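Local atomic coordinates of AcrVIA1 (Listeria seeligeri, PDB entry 6VRB), a protein that is an anti-CRISPR protein that probably inhibits the type VI-A CRISPR nuclease Cas13a by binding it together with its crRNA. Residues S60-L74 against F111-T125. Numbering follows the deposited sequence.
Sequences SLVFWKNYSFRCHLL and FVEVCNLYECLADVT. With nucleotides of chain A.
The side chain of Phe63 packs against Ala122, Thr125, Tyr118 and Cys115. CB meets the methyl CB of Ala122 and CG2 of Thr125; with CG anti to the backbone N (chi1 171°), the ring then runs out beside helix 115-121. CD2 lies 3.7 Å from Thr125 CG2, at the ring edge. Over one face of the ring, CD1 and CE1 lie under Tyr118 CB, which is 3.7 Å from the Phe63 ring centroid and 21° off its normal, a CH-pi contact. At the tip, CZ reaches Cys115 SG at 4.0 Å, a sulfur-aromatic contact at the edge.

Further along, the imidazole of His72 and the ring of Phe111 form an offset stack, centroids 4.3 Å apart and planes at 15°; His72 NE2 also makes a weak hydrogen bond to Phe111 O. Arg70 CB packs over the opposite face of Phe111, and its NH2 forms a salt bridge with Glu109. C5 of A47 of chain A lies 3.7 Å above the plane of the neighbouring Phe69 ring, over its centre, which places this loop at the RNA.

At the far end, Asp123 N bonds to Leu61 O (2.9 Å) and Phe63 N to Val124 O (2.9 Å). A single bridge, Val62 to Val124, links strand 59-62, outermost in its three-stranded sheet, to the short, weakly bonded strand at about 124-126, with helix 163-175 packed against both valines and helix 88-94 against His72, Leu74 and Tyr118.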
ATOM      1  N   SER C  60       0.795   0.963 -43.484  1.00 33.17           N
ATOM      2  CA  SER C  60       1.649   1.315 -42.319  1.00 33.17           C
ATOM      3  C   SER C  60       0.741   1.700 -41.147  1.00 33.17           C
ATOM      4  O   SER C  60      -0.181   2.506 -41.362  1.00 33.17           O
ATOM      5  CB  SER C  60       2.591   2.431 -42.669  1.00 33.17           C
ATOM      6  OG  SER C  60       1.884   3.523 -43.236  1.00 33.17           O
ATOM      7  N   LEU C  61       1.005   1.162 -39.951  1.00 25.86           N
ATOM      8  CA  LEU C  61       0.153   1.443 -38.806  1.00 25.86           C
ATOM      9  C   LEU C  61       0.846   2.456 -37.903  1.00 25.86           C
ATOM     10  O   LEU C  61       2.056   2.369 -37.683  1.00 25.86           O
ATOM     11  CB  LEU C  61      -0.157   0.159 -38.030  1.00 25.86           C
ATOM     12  CG  LEU C  61      -1.123   0.207 -36.847  1.00 25.86           C
ATOM     13  CD1 LEU C  61      -2.502   0.556 -37.308  1.00 25.86           C
ATOM     14  CD2 LEU C  61      -1.146  -1.105 -36.123  1.00 25.86           C
ATOM     15  N   VAL C  62       0.086   3.429 -37.402  1.00 23.89           N
ATOM     16  CA  VAL C  62       0.593   4.486 -36.530  1.00 23.89           C
ATOM     17  C   VAL C  62      -0.171   4.420 -35.219  1.00 23.89           C
ATOM     18  O   VAL C  62      -1.403   4.359 -35.226  1.00 23.89           O
ATOM     19  CB  VAL C  62       0.442   5.876 -37.181  1.00 23.89           C
ATOM     20  CG1 VAL C  62       0.839   6.977 -36.220  1.00 23.89           C
ATOM     21  CG2 VAL C  62       1.268   5.966 -38.445  1.00 23.89           C
ATOM     22  N   PHE C  63       0.550   4.447 -34.094  1.00 18.54           N
ATOM     23  CA  PHE C  63      -0.081   4.206 -32.799  1.00 18.54           C
ATOM     24  C   PHE C  63      -0.614   5.471 -32.127  1.00 18.54           C
ATOM     25  O   PHE C  63      -1.747   5.440 -31.644  1.00 18.54           O
ATOM     26  CB  PHE C  63       0.884   3.422 -31.893  1.00 18.54           C
ATOM     27  CG  PHE C  63       0.439   3.292 -30.455  1.00 18.54           C
ATOM     28  CD1 PHE C  63      -0.832   2.863 -30.123  1.00 18.54           C
ATOM     29  CD2 PHE C  63       1.360   3.440 -29.437  1.00 18.54           C
ATOM     30  CE1 PHE C  63      -1.214   2.751 -28.812  1.00 18.54           C
ATOM     31  CE2 PHE C  63       0.987   3.281 -28.125  1.00 18.54           C
ATOM     32  CZ  PHE C  63      -0.297   2.931 -27.814  1.00 18.54           C
ATOM     33  N   TRP C  64       0.162   6.559 -32.073  1.00 21.27           N
ATOM     34  CA  TRP C  64      -0.229   7.841 -31.469  1.00 21.27           C
ATOM     35  C   TRP C  64      -0.684   7.669 -30.028  1.00 21.27           C
ATOM     36  O   TRP C  64      -1.885   7.772 -29.772  1.00 21.27           O
ATOM     37  CB  TRP C  64      -1.365   8.563 -32.205  1.00 21.27           C
ATOM     38  CG  TRP C  64      -1.360  10.052 -31.936  1.00 21.27           C
ATOM     39  CD1 TRP C  64      -1.636  10.685 -30.762  1.00 21.27           C
ATOM     40  CD2 TRP C  64      -1.215  11.085 -32.908  1.00 21.27           C
ATOM     41  NE1 TRP C  64      -1.561  12.039 -30.916  1.00 21.27           N
ATOM     42  CE2 TRP C  64      -1.327  12.312 -32.234  1.00 21.27           C
ATOM     43  CE3 TRP C  64      -0.978  11.093 -34.281  1.00 21.27           C
ATOM     44  CZ2 TRP C  64      -1.207  13.530 -32.883  1.00 21.27           C
ATOM     45  CZ3 TRP C  64      -0.854  12.307 -34.920  1.00 21.27           C
ATOM     46  CH2 TRP C  64      -0.973  13.508 -34.220  1.00 21.27           C
ATOM     47  N   LYS C  65       0.243   7.369 -29.119  1.00 20.45           N
ATOM     48  CA  LYS C  65      -0.027   6.770 -27.815  1.00 20.45           C
ATOM     49  C   LYS C  65      -1.143   7.379 -26.976  1.00 20.45           C
ATOM     50  O   LYS C  65      -2.164   6.726 -26.780  1.00 20.45           O
ATOM     51  CB  LYS C  65       1.255   6.758 -26.995  1.00 20.45           C
ATOM     52  CG  LYS C  65       1.092   6.092 -25.660  1.00 20.45           C
ATOM     53  CD  LYS C  65       2.428   5.846 -25.030  1.00 20.45           C
ATOM     54  CE  LYS C  65       2.275   5.196 -23.683  1.00 20.45           C
ATOM     55  NZ  LYS C  65       3.590   4.898 -23.077  1.00 20.45           N
ATOM     56  N   ASN C  66      -1.029   8.621 -26.525  1.00 18.32           N
ATOM     57  CA  ASN C  66      -1.983   9.104 -25.530  1.00 18.32           C
ATOM     58  C   ASN C  66      -2.758  10.313 -26.031  1.00 18.32           C
ATOM     59  O   ASN C  66      -2.835  11.332 -25.343  1.00 18.32           O
ATOM     60  CB  ASN C  66      -1.257   9.395 -24.224  1.00 18.32           C
ATOM     61  CG  ASN C  66      -2.140   9.211 -23.029  1.00 18.32           C
ATOM     62  OD1 ASN C  66      -3.333   8.958 -23.163  1.00 18.32           O
ATOM     63  ND2 ASN C  66      -1.553   9.271 -21.847  1.00 18.32           N
ATOM     64  N   TYR C  67      -3.320  10.183 -27.243  1.00 20.05           N
ATOM     65  CA  TYR C  67      -3.994  11.193 -28.067  1.00 20.05           C
ATOM     66  C   TYR C  67      -4.914  12.144 -27.319  1.00 20.05           C
ATOM     67  O   TYR C  67      -4.911  13.352 -27.562  1.00 20.05           O
ATOM     68  CB  TYR C  67      -4.825  10.491 -29.144  1.00 20.05           C
ATOM     69  CG  TYR C  67      -5.487  11.393 -30.170  1.00 20.05           C
ATOM     70  CD1 TYR C  67      -4.792  11.826 -31.285  1.00 20.05           C
ATOM     71  CD2 TYR C  67      -6.813  11.789 -30.036  1.00 20.05           C
ATOM     72  CE1 TYR C  67      -5.381  12.635 -32.230  1.00 20.05           C
ATOM     73  CE2 TYR C  67      -7.408  12.606 -30.968  1.00 20.05           C
ATOM     74  CZ  TYR C  67      -6.686  13.022 -32.066  1.00 20.05           C
ATOM     75  OH  TYR C  67      -7.276  13.828 -33.007  1.00 20.05           O
ATOM     76  N   SER C  68      -5.697  11.597 -26.400  1.00 20.74           N
ATOM     77  CA  SER C  68      -6.728  12.326 -25.682  1.00 20.74           C
ATOM     78  C   SER C  68      -6.597  11.909 -24.230  1.00 20.74           C
ATOM     79  O   SER C  68      -5.530  11.422 -23.855  1.00 20.74           O
ATOM     80  CB  SER C  68      -8.117  12.024 -26.240  1.00 20.74           C
ATOM     81  OG  SER C  68      -9.119  12.694 -25.505  1.00 20.74           O
ATOM     82  N   PHE C  69      -7.613  12.138 -23.396  1.00 19.54           N
ATOM     83  CA  PHE C  69      -7.480  11.820 -21.977  1.00 19.54           C
ATOM     84  C   PHE C  69      -7.287  10.331 -21.711  1.00 19.54           C
ATOM     85  O   PHE C  69      -6.213   9.928 -21.255  1.00 19.54           O
ATOM     86  CB  PHE C  69      -8.668  12.354 -21.178  1.00 19.54           C
ATOM     87  CG  PHE C  69      -8.696  11.873 -19.753  1.00 19.54           C
ATOM     88  CD1 PHE C  69      -7.636  12.120 -18.900  1.00 19.54           C
ATOM     89  CD2 PHE C  69      -9.804  11.217 -19.255  1.00 19.54           C
ATOM     90  CE1 PHE C  69      -7.660  11.674 -17.607  1.00 19.54           C
ATOM     91  CE2 PHE C  69      -9.835  10.786 -17.960  1.00 19.54           C
ATOM     92  CZ  PHE C  69      -8.761  11.016 -17.134  1.00 19.54           C
ATOM     93  N   ARG C  70      -8.278   9.497 -21.986  1.00 22.55           N
ATOM     94  CA  ARG C  70      -8.047   8.060 -21.922  1.00 22.55           C
ATOM     95  C   ARG C  70      -8.458   7.476 -23.263  1.00 22.55           C
ATOM     96  O   ARG C  70      -9.523   6.881 -23.416  1.00 22.55           O
ATOM     97  CB  ARG C  70      -8.794   7.421 -20.761  1.00 22.55           C
ATOM     98  CG  ARG C  70      -8.286   7.879 -19.428  1.00 22.55           C
ATOM     99  CD  ARG C  70      -8.899   7.125 -18.284  1.00 22.55           C
ATOM    100  NE  ARG C  70      -8.377   5.768 -18.232  1.00 22.55           N
ATOM    101  CZ  ARG C  70      -8.803   4.829 -17.401  1.00 22.55           C
ATOM    102  NH1 ARG C  70      -9.768   5.091 -16.537  1.00 22.55           N
ATOM    103  NH2 ARG C  70      -8.265   3.624 -17.436  1.00 22.55           N
ATOM    104  N   CYS C  71      -7.558   7.608 -24.234  1.00 18.97           N
ATOM    105  CA  CYS C  71      -7.895   7.253 -25.603  1.00 18.97           C
ATOM    106  C   CYS C  71      -6.610   7.122 -26.401  1.00 18.97           C
ATOM    107  O   CYS C  71      -5.836   8.077 -26.475  1.00 18.97           O
ATOM    108  CB  CYS C  71      -8.809   8.315 -26.211  1.00 18.97           C
ATOM    109  SG  CYS C  71      -9.709   7.803 -27.664  1.00 18.97           S
ATOM    110  N   HIS C  72      -6.375   5.948 -26.978  1.00 15.63           N
ATOM    111  CA  HIS C  72      -5.317   5.780 -27.957  1.00 15.63           C
ATOM    112  C   HIS C  72      -5.939   5.727 -29.353  1.00 15.63           C
ATOM    113  O   HIS C  72      -7.075   5.287 -29.526  1.00 15.63           O
ATOM    114  CB  HIS C  72      -4.530   4.493 -27.700  1.00 15.63           C
ATOM    115  CG  HIS C  72      -4.101   4.284 -26.276  1.00 15.63           C
ATOM    116  ND1 HIS C  72      -3.140   5.046 -25.653  1.00 15.63           N
ATOM    117  CD2 HIS C  72      -4.445   3.328 -25.385  1.00 15.63           C
ATOM    118  CE1 HIS C  72      -2.944   4.601 -24.428  1.00 15.63           C
ATOM    119  NE2 HIS C  72      -3.721   3.555 -24.241  1.00 15.63           N
ATOM    120  N   LEU C  73      -5.189   6.167 -30.363  1.00 18.28           N
ATOM    121  CA  LEU C  73      -5.719   6.312 -31.726  1.00 18.28           C
ATOM    122  C   LEU C  73      -4.856   5.606 -32.764  1.00 18.28           C
ATOM    123  O   LEU C  73      -3.877   6.176 -33.244  1.00 18.28           O
ATOM    124  CB  LEU C  73      -5.863   7.783 -32.102  1.00 18.28           C
ATOM    125  CG  LEU C  73      -7.221   8.474 -32.095  1.00 18.28           C
ATOM    126  CD1 LEU C  73      -8.054   7.948 -33.231  1.00 18.28           C
ATOM    127  CD2 LEU C  73      -7.940   8.275 -30.799  1.00 18.28           C
ATOM    128  N   LEU C  74      -5.272   4.421 -33.192  1.00 18.66           N
ATOM    129  CA  LEU C  74      -4.542   3.663 -34.201  1.00 18.66           C
ATOM    130  C   LEU C  74      -4.840   4.205 -35.595  1.00 18.66           C
ATOM    131  O   LEU C  74      -5.997   4.222 -36.015  1.00 18.66           O
ATOM    132  CB  LEU C  74      -4.942   2.197 -34.110  1.00 18.66           C
ATOM    133  CG  LEU C  74      -4.643   1.542 -32.768  1.00 18.66           C
ATOM    134  CD1 LEU C  74      -5.270   0.181 -32.711  1.00 18.66           C
ATOM    135  CD2 LEU C  74      -3.152   1.449 -32.555  1.00 18.66           C
ATOM    136  N   PHE C 111      -5.378  -0.039 -20.034  1.00 20.43           N
ATOM    137  CA  PHE C 111      -4.983   1.219 -20.653  1.00 20.43           C
ATOM    138  C   PHE C 111      -3.471   1.418 -20.573  1.00 20.43           C
ATOM    139  O   PHE C 111      -2.904   2.207 -21.334  1.00 20.43           O
ATOM    140  CB  PHE C 111      -5.738   2.377 -20.006  1.00 20.43           C
ATOM    141  CG  PHE C 111      -5.523   3.683 -20.688  1.00 20.43           C
ATOM    142  CD1 PHE C 111      -6.133   3.954 -21.891  1.00 20.43           C
ATOM    143  CD2 PHE C 111      -4.682   4.630 -20.142  1.00 20.43           C
ATOM    144  CE1 PHE C 111      -5.929   5.154 -22.515  1.00 20.43           C
ATOM    145  CE2 PHE C 111      -4.470   5.825 -20.769  1.00 20.43           C
ATOM    146  CZ  PHE C 111      -5.080   6.082 -21.958  1.00 20.43           C
ATOM    147  N   VAL C 112      -2.804   0.682 -19.693  1.00 22.15           N
ATOM    148  CA  VAL C 112      -1.362   0.776 -19.532  1.00 22.15           C
ATOM    149  C   VAL C 112      -0.658  -0.421 -20.155  1.00 22.15           C
ATOM    150  O   VAL C 112       0.408  -0.292 -20.759  1.00 22.15           O
ATOM    151  CB  VAL C 112      -1.038   0.919 -18.031  1.00 22.15           C
ATOM    152  CG1 VAL C 112       0.448   1.094 -17.807  1.00 22.15           C
ATOM    153  CG2 VAL C 112      -1.821   2.072 -17.437  1.00 22.15           C
ATOM    154  N   GLU C 113      -1.250  -1.608 -20.035  1.00 26.11           N
ATOM    155  CA  GLU C 113      -0.574  -2.822 -20.471  1.00 26.11           C
ATOM    156  C   GLU C 113      -0.647  -3.047 -21.972  1.00 26.11           C
ATOM    157  O   GLU C 113       0.191  -3.771 -22.512  1.00 26.11           O
ATOM    158  CB  GLU C 113      -1.158  -4.038 -19.756  1.00 26.11           C
ATOM    159  CG  GLU C 113      -0.845  -4.107 -18.285  1.00 26.11           C
ATOM    160  CD  GLU C 113       0.630  -4.299 -18.002  1.00 26.11           C
ATOM    161  OE1 GLU C 113       1.338  -4.909 -18.829  1.00 26.11           O
ATOM    162  OE2 GLU C 113       1.090  -3.857 -16.931  1.00 26.11           O
ATOM    163  N   VAL C 114      -1.625  -2.456 -22.660  1.00 21.47           N
ATOM    164  CA  VAL C 114      -1.797  -2.745 -24.081  1.00 21.47           C
ATOM    165  C   VAL C 114      -0.811  -1.970 -24.937  1.00 21.47           C
ATOM    166  O   VAL C 114      -0.684  -2.252 -26.133  1.00 21.47           O
ATOM    167  CB  VAL C 114      -3.245  -2.446 -24.510  1.00 21.47           C
ATOM    168  CG1 VAL C 114      -3.436  -0.965 -24.773  1.00 21.47           C
ATOM    169  CG2 VAL C 114      -3.688  -3.318 -25.678  1.00 21.47           C
ATOM    170  N   CYS C 115      -0.078  -1.026 -24.346  1.00 23.36           N
ATOM    171  CA  CYS C 115       0.902  -0.252 -25.093  1.00 23.36           C
ATOM    172  C   CYS C 115       2.074  -1.108 -25.547  1.00 23.36           C
ATOM    173  O   CYS C 115       2.766  -0.755 -26.505  1.00 23.36           O
ATOM    174  CB  CYS C 115       1.390   0.910 -24.240  1.00 23.36           C
ATOM    175  SG  CYS C 115       0.117   2.116 -23.891  1.00 23.36           S
ATOM    176  N   ASN C 116       2.307  -2.231 -24.874  1.00 25.58           N
ATOM    177  CA  ASN C 116       3.332  -3.166 -25.307  1.00 25.58           C
ATOM    178  C   ASN C 116       2.909  -3.916 -26.557  1.00 25.58           C
ATOM    179  O   ASN C 116       3.737  -4.166 -27.439  1.00 25.58           O
ATOM    180  CB  ASN C 116       3.626  -4.139 -24.178  1.00 25.58           C
ATOM    181  CG  ASN C 116       4.246  -3.466 -22.985  1.00 25.58           C
ATOM    182  OD1 ASN C 116       5.077  -2.573 -23.130  1.00 25.58           O
ATOM    183  ND2 ASN C 116       3.855  -3.894 -21.794  1.00 25.58           N
ATOM    184  N   LEU C 117       1.630  -4.290 -26.641  1.00 23.74           N
ATOM    185  CA  LEU C 117       1.097  -4.919 -27.842  1.00 23.74           C
ATOM    186  C   LEU C 117       1.107  -3.960 -29.022  1.00 23.74           C
ATOM    187  O   LEU C 117       1.477  -4.334 -30.138  1.00 23.74           O
ATOM    188  CB  LEU C 117      -0.316  -5.425 -27.574  1.00 23.74           C
ATOM    189  CG  LEU C 117      -1.036  -6.027 -28.780  1.00 23.74           C
ATOM    190  CD1 LEU C 117      -0.293  -7.228 -29.296  1.00 23.74           C
ATOM    191  CD2 LEU C 117      -2.465  -6.389 -28.435  1.00 23.74           C
ATOM    192  N   TYR C 118       0.728  -2.711 -28.787  1.00 20.76           N
ATOM    193  CA  TYR C 118       0.579  -1.755 -29.871  1.00 20.76           C
ATOM    194  C   TYR C 118       1.903  -1.231 -30.400  1.00 20.76           C
ATOM    195  O   TYR C 118       1.943  -0.759 -31.538  1.00 20.76           O
ATOM    196  CB  TYR C 118      -0.299  -0.612 -29.404  1.00 20.76           C
ATOM    197  CG  TYR C 118      -1.748  -0.991 -29.294  1.00 20.76           C
ATOM    198  CD1 TYR C 118      -2.272  -2.024 -30.054  1.00 20.76           C
ATOM    199  CD2 TYR C 118      -2.579  -0.362 -28.388  1.00 20.76           C
ATOM    200  CE1 TYR C 118      -3.580  -2.379 -29.948  1.00 20.76           C
ATOM    201  CE2 TYR C 118      -3.891  -0.716 -28.278  1.00 20.76           C
ATOM    202  CZ  TYR C 118      -4.382  -1.722 -29.051  1.00 20.76           C
ATOM    203  OH  TYR C 118      -5.693  -2.066 -28.931  1.00 20.76           O
ATOM    204  N   GLU C 119       2.978  -1.311 -29.625  1.00 26.61           N
ATOM    205  CA  GLU C 119       4.299  -0.982 -30.135  1.00 26.61           C
ATOM    206  C   GLU C 119       4.977  -2.160 -30.810  1.00 26.61           C
ATOM    207  O   GLU C 119       6.094  -2.009 -31.307  1.00 26.61           O
ATOM    208  CB  GLU C 119       5.181  -0.446 -29.010  1.00 26.61           C
ATOM    209  CG  GLU C 119       4.793   0.941 -28.563  1.00 26.61           C
ATOM    210  CD  GLU C 119       5.595   1.418 -27.380  1.00 26.61           C
ATOM    211  OE1 GLU C 119       6.388   0.619 -26.845  1.00 26.61           O
ATOM    212  OE2 GLU C 119       5.420   2.585 -26.975  1.00 26.61           O
ATOM    213  N   CYS C 120       4.345  -3.327 -30.820  1.00 27.83           N
ATOM    214  CA  CYS C 120       4.760  -4.420 -31.681  1.00 27.83           C
ATOM    215  C   CYS C 120       3.902  -4.521 -32.931  1.00 27.83           C
ATOM    216  O   CYS C 120       4.342  -5.103 -33.925  1.00 27.83           O
ATOM    217  CB  CYS C 120       4.718  -5.741 -30.915  1.00 27.83           C
ATOM    218  SG  CYS C 120       5.905  -5.864 -29.556  1.00 27.83           S
ATOM    219  N   LEU C 121       2.692  -3.966 -32.900  1.00 26.64           N
ATOM    220  CA  LEU C 121       1.827  -3.969 -34.069  1.00 26.64           C
ATOM    221  C   LEU C 121       2.166  -2.837 -35.024  1.00 26.64           C
ATOM    222  O   LEU C 121       2.145  -3.023 -36.243  1.00 26.64           O
ATOM    223  CB  LEU C 121       0.362  -3.856 -33.652  1.00 26.64           C
ATOM    224  CG  LEU C 121      -0.322  -5.030 -32.961  1.00 26.64           C
ATOM    225  CD1 LEU C 121      -1.708  -4.627 -32.523  1.00 26.64           C
ATOM    226  CD2 LEU C 121      -0.403  -6.197 -33.910  1.00 26.64           C
ATOM    227  N   ALA C 122       2.464  -1.659 -34.494  1.00 27.41           N
ATOM    228  CA  ALA C 122       2.589  -0.468 -35.318  1.00 27.41           C
ATOM    229  C   ALA C 122       4.022  -0.304 -35.805  1.00 27.41           C
ATOM    230  O   ALA C 122       4.943  -0.991 -35.361  1.00 27.41           O
ATOM    231  CB  ALA C 122       2.122   0.758 -34.545  1.00 27.41           C
ATOM    232  N   ASP C 123       4.219   0.624 -36.727  1.00 32.42           N
ATOM    233  CA  ASP C 123       5.537   1.025 -37.193  1.00 32.42           C
ATOM    234  C   ASP C 123       6.011   2.315 -36.550  1.00 32.42           C
ATOM    235  O   ASP C 123       7.194   2.447 -36.235  1.00 32.42           O
ATOM    236  CB  ASP C 123       5.522   1.210 -38.713  1.00 32.42           C
ATOM    237  CG  ASP C 123       5.244  -0.074 -39.450  1.00 32.42           C
ATOM    238  OD1 ASP C 123       5.611  -1.149 -38.936  1.00 32.42           O
ATOM    239  OD2 ASP C 123       4.650  -0.010 -40.543  1.00 32.42           O
ATOM    240  N   VAL C 124       5.105   3.266 -36.341  1.00 28.27           N
ATOM    241  CA  VAL C 124       5.414   4.593 -35.826  1.00 28.27           C
ATOM    242  C   VAL C 124       4.536   4.814 -34.604  1.00 28.27           C
ATOM    243  O   VAL C 124       3.354   4.466 -34.624  1.00 28.27           O
ATOM    244  CB  VAL C 124       5.152   5.681 -36.891  1.00 28.27           C
ATOM    245  CG1 VAL C 124       5.479   7.067 -36.376  1.00 28.27           C
ATOM    246  CG2 VAL C 124       5.927   5.402 -38.159  1.00 28.27           C
ATOM    247  N   THR C 125       5.106   5.360 -33.530  1.00 25.38           N
ATOM    248  CA  THR C 125       4.294   5.862 -32.432  1.00 25.38           C
ATOM    249  C   THR C 125       4.508   7.362 -32.290  1.00 25.38           C
ATOM    250  O   THR C 125       5.573   7.889 -32.616  1.00 25.38           O
ATOM    251  CB  THR C 125       4.597   5.173 -31.096  1.00 25.38           C
ATOM    252  OG1 THR C 125       5.877   5.575 -30.618  1.00 25.38           O
ATOM    253  CG2 THR C 125       4.600   3.676 -31.256  1.00 25.38           C
TER
ATOM    254  P     A A  47     -15.441  16.149 -14.097  1.00 22.46           P
ATOM    255  OP1   A A  47     -16.554  16.002 -13.146  1.00 22.46           O
ATOM    256  OP2   A A  47     -14.227  15.324 -13.991  1.00 22.46           O
ATOM    257  O5'   A A  47     -16.048  15.813 -15.514  1.00 22.46           O
ATOM    258  C5'   A A  47     -16.036  14.481 -15.991  1.00 22.46           C
ATOM    259  C4'   A A  47     -15.670  14.438 -17.445  1.00 22.46           C
ATOM    260  O4'   A A  47     -14.372  15.057 -17.615  1.00 22.46           O
ATOM    261  C3'   A A  47     -15.573  13.041 -18.033  1.00 22.46           C
ATOM    262  O3'   A A  47     -16.161  13.014 -19.328  1.00 22.46           O
ATOM    263  C2'   A A  47     -14.072  12.783 -18.119  1.00 22.46           C
ATOM    264  O2'   A A  47     -13.689  11.948 -19.186  1.00 22.46           O
ATOM    265  C1'   A A  47     -13.497  14.180 -18.286  1.00 22.46           C
ATOM    266  N9    A A  47     -12.178  14.307 -17.672  1.00 22.46           N
ATOM    267  C8    A A  47     -11.820  13.966 -16.396  1.00 22.46           C
ATOM    268  N7    A A  47     -10.564  14.175 -16.110  1.00 22.46           N
ATOM    269  C5    A A  47     -10.065  14.679 -17.290  1.00 22.46           C
ATOM    270  C6    A A  47      -8.785  15.097 -17.654  1.00 22.46           C
ATOM    271  N6    A A  47      -7.745  15.076 -16.825  1.00 22.46           N
ATOM    272  N1    A A  47      -8.607  15.557 -18.905  1.00 22.46           N
ATOM    273  C2    A A  47      -9.656  15.577 -19.739  1.00 22.46           C
ATOM    274  N3    A A  47     -10.909  15.206 -19.514  1.00 22.46           N
ATOM    275  C4    A A  47     -11.040  14.767 -18.260  1.00 22.46           C
ATOM    276  P     C A  48     -17.551  12.236 -19.533  1.00 33.47           P
ATOM    277  OP1   C A  48     -17.744  12.015 -20.984  1.00 33.47           O
ATOM    278  OP2   C A  48     -18.603  12.922 -18.759  1.00 33.47           O
ATOM    279  O5'   C A  48     -17.295  10.823 -18.845  1.00 33.47           O
ATOM    280  C5'   C A  48     -16.609   9.800 -19.558  1.00 33.47           C
ATOM    281  C4'   C A  48     -16.262   8.611 -18.695  1.00 33.47           C
ATOM    282  O4'   C A  48     -14.977   8.808 -18.047  1.00 33.47           O
ATOM    283  C3'   C A  48     -17.249   8.240 -17.593  1.00 33.47           C
ATOM    284  O3'   C A  48     -17.303   6.821 -17.501  1.00 33.47           O
ATOM    285  C2'   C A  48     -16.563   8.773 -16.340  1.00 33.47           C
ATOM    286  O2'   C A  48     -16.944   8.131 -15.143  1.00 33.47           O
ATOM    287  C1'   C A  48     -15.099   8.520 -16.674  1.00 33.47           C
ATOM    288  N1    C A  48     -14.147   9.365 -15.944  1.00 33.47           N
ATOM    289  C2    C A  48     -12.827   8.927 -15.861  1.00 33.47           C
ATOM    290  O2    C A  48     -12.519   7.861 -16.411  1.00 33.47           O
ATOM    291  N3    C A  48     -11.925   9.674 -15.194  1.00 33.47           N
ATOM    292  C4    C A  48     -12.312  10.810 -14.621  1.00 33.47           C
ATOM    293  N4    C A  48     -11.392  11.520 -13.971  1.00 33.47           N
ATOM    294  C5    C A  48     -13.653  11.278 -14.685  1.00 33.47           C
ATOM    295  C6    C A  48     -14.537  10.527 -15.348  1.00 33.47           C
TER